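PDB 1WY2: Xaa-Pro dipeptidase from Pyrococcus horikoshii, which probably hydrolyses dipeptides that carry a C-terminal proline after a nonpolar residue, as a metal-dependent homodimeric enzyme with two metal ions per subunit. Local coordinates for residues V210-A215 / D223-I228. Residues are numbered along the deposited sequence; the frame is centred on the assembly and turned at random.
Sequences VIDLGA and DITRTI. With ZN (zinc ion), chain D; ZN (zinc ion), chain E.
Asp212 and Asp223 meet at one zinc ion, each giving its OD1 at 2.0 Å, and their carboxylate planes lie only 25° apart. The two OD1 atoms stand 3.1 Å from each other, a close approach of two acceptors that the shared zinc probably makes tolerable. Asp223 also bridges: its OD2 reaches the second zinc at 2.1 Å, where His287 and Glu316 join it, while Glu330 ligates both ions. Asp212 lies on the sheet face of Thr225, and with CG anti to the backbone N (chi1 -167°) its carboxylate leans to the carbonyl side, toward the zinc; its OD2 is salt-bridged to Arg328. In the second shell, Thr225 OG1 hydrogen-bonds Glu330 OE1, the oxygen that shares the first zinc with Asp212, while its CG2 packs on Val210 CG1 at 3.6 Å. An alanine here, lacking OG1 and CG2, would probably leave Glu330 OE1 less firmly held and a gap beside Val210. The backbone carrying these ligands is held by two reciprocal bonds each between Ile211 and Arg226 and between Leu213 and Ile224; Ile211 N to Arg226 O measures 2.9 Å. On the other face Leu213 CD1 touches Ile224 CG2 at 3.9 Å, against helix 130-153. Two antiparallel hairpin strands, their N-to-C directions at 167°, thus present the paired aspartates of the dinuclear centre characteristic of the M24 "pita-bread" metallopeptidase fold.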
loop_
_atom_site.group_PDB
_atom_site.type_symbol
_atom_site.label_atom_id
_atom_site.label_comp_id
_atom_site.label_asym_id
_atom_site.label_seq_id
_atom_site.Cartn_x
_atom_site.Cartn_y
_atom_site.Cartn_z
ATOM N N VAL A 210 23.585 -0.017 -0.215
ATOM C CA VAL A 210 22.681 0.028 -1.356
ATOM C C VAL A 210 21.572 1.015 -1.006
ATOM O O VAL A 210 20.961 0.918 0.060
ATOM C CB VAL A 210 22.069 -1.366 -1.644
ATOM C CG1 VAL A 210 21.073 -1.279 -2.803
ATOM C CG2 VAL A 210 23.175 -2.358 -1.980
ATOM N N ILE A 211 21.337 1.969 -1.903
ATOM C CA ILE A 211 20.317 3.001 -1.721
ATOM C C ILE A 211 19.300 2.867 -2.852
ATOM O O ILE A 211 19.590 3.211 -3.995
ATOM C CB ILE A 211 20.956 4.407 -1.785
ATOM C CG1 ILE A 211 22.108 4.499 -0.777
ATOM C CG2 ILE A 211 19.907 5.478 -1.494
ATOM C CD1 ILE A 211 23.058 5.657 -1.036
ATOM N N ASP A 212 18.115 2.359 -2.528
ATOM C CA ASP A 212 17.052 2.162 -3.515
ATOM C C ASP A 212 15.841 2.952 -3.021
ATOM O O ASP A 212 15.290 2.665 -1.957
ATOM C CB ASP A 212 16.714 0.666 -3.617
ATOM C CG ASP A 212 15.863 0.323 -4.832
ATOM O OD1 ASP A 212 15.185 1.214 -5.387
ATOM O OD2 ASP A 212 15.860 -0.865 -5.220
ATOM N N LEU A 213 15.434 3.953 -3.790
ATOM C CA LEU A 213 14.313 4.791 -3.394
ATOM C C LEU A 213 13.584 5.329 -4.611
ATOM O O LEU A 213 14.017 5.143 -5.752
ATOM C CB LEU A 213 14.825 5.951 -2.520
ATOM C CG LEU A 213 15.886 6.885 -3.120
ATOM C CD1 LEU A 213 15.221 7.923 -4.011
ATOM C CD2 LEU A 213 16.660 7.582 -2.002
ATOM N N GLY A 214 12.465 5.998 -4.368
ATOM C CA GLY A 214 11.707 6.554 -5.469
ATOM C C GLY A 214 10.676 7.531 -4.950
ATOM O O GLY A 214 10.320 7.503 -3.775
ATOM N N ALA A 215 10.194 8.400 -5.825
ATOM C CA ALA A 215 9.198 9.374 -5.421
ATOM C C ALA A 215 7.906 9.204 -6.200
ATOM O O ALA A 215 7.926 8.892 -7.391
ATOM C CB ALA A 215 9.740 10.787 -5.629
ATOM N N ASP A 223 12.159 5.433 -9.789
ATOM C CA ASP A 223 12.838 4.334 -9.112
ATOM C C ASP A 223 14.322 4.413 -9.441
ATOM O O ASP A 223 14.698 4.472 -10.611
ATOM C CB ASP A 223 12.239 3.017 -9.621
ATOM C CG ASP A 223 12.574 1.829 -8.752
ATOM O OD1 ASP A 223 13.379 1.962 -7.805
ATOM O OD2 ASP A 223 12.015 0.750 -9.036
ATOM N N ILE A 224 15.162 4.417 -8.412
ATOM C CA ILE A 224 16.602 4.506 -8.623
ATOM C C ILE A 224 17.379 3.785 -7.522
ATOM O O ILE A 224 16.946 3.747 -6.376
ATOM C CB ILE A 224 17.046 5.998 -8.665
ATOM C CG1 ILE A 224 18.531 6.109 -9.007
ATOM C CG2 ILE A 224 16.781 6.661 -7.316
ATOM C CD1 ILE A 224 19.038 7.553 -9.087
ATOM N N THR A 225 18.511 3.189 -7.888
ATOM C CA THR A 225 19.370 2.514 -6.918
ATOM C C THR A 225 20.823 2.845 -7.211
ATOM O O THR A 225 21.278 2.748 -8.351
ATOM C CB THR A 225 19.272 0.963 -6.960
ATOM O OG1 THR A 225 17.930 0.538 -6.703
ATOM C CG2 THR A 225 20.181 0.356 -5.885
ATOM N N ARG A 226 21.548 3.249 -6.179
ATOM C CA ARG A 226 22.973 3.520 -6.317
ATOM C C ARG A 226 23.637 2.818 -5.144
ATOM O O ARG A 226 23.064 2.732 -4.061
ATOM C CB ARG A 226 23.272 5.022 -6.256
ATOM C CG ARG A 226 22.825 5.798 -7.487
ATOM C CD ARG A 226 23.642 5.429 -8.722
ATOM N NE ARG A 226 23.183 6.166 -9.898
ATOM C CZ ARG A 226 22.163 5.791 -10.664
ATOM N NH1 ARG A 226 21.492 4.672 -10.393
ATOM N NH2 ARG A 226 21.794 6.550 -11.684
ATOM N N THR A 227 24.834 2.298 -5.365
ATOM C CA THR A 227 25.553 1.623 -4.297
ATOM C C THR A 227 26.856 2.372 -4.085
ATOM O O THR A 227 27.515 2.762 -5.048
ATOM C CB THR A 227 25.862 0.154 -4.659
ATOM O OG1 THR A 227 24.634 -0.569 -4.818
ATOM C CG2 THR A 227 26.693 -0.511 -3.561
ATOM N N ILE A 228 27.208 2.590 -2.823
ATOM C CA ILE A 228 28.446 3.280 -2.479
ATOM C C ILE A 228 29.170 2.461 -1.415
ATOM O O ILE A 228 28.677 1.427 -0.967
ATOM C CB ILE A 228 28.181 4.702 -1.901
ATOM C CG1 ILE A 228 27.375 4.600 -0.604
ATOM C CG2 ILE A 228 27.432 5.556 -2.920
ATOM C CD1 ILE A 228 27.164 5.930 0.096
HETATM ZN ZN ZN D . 14.444 0.420 -7.077
HETATM ZN ZN ZN E . 12.997 -1.094 -9.436
#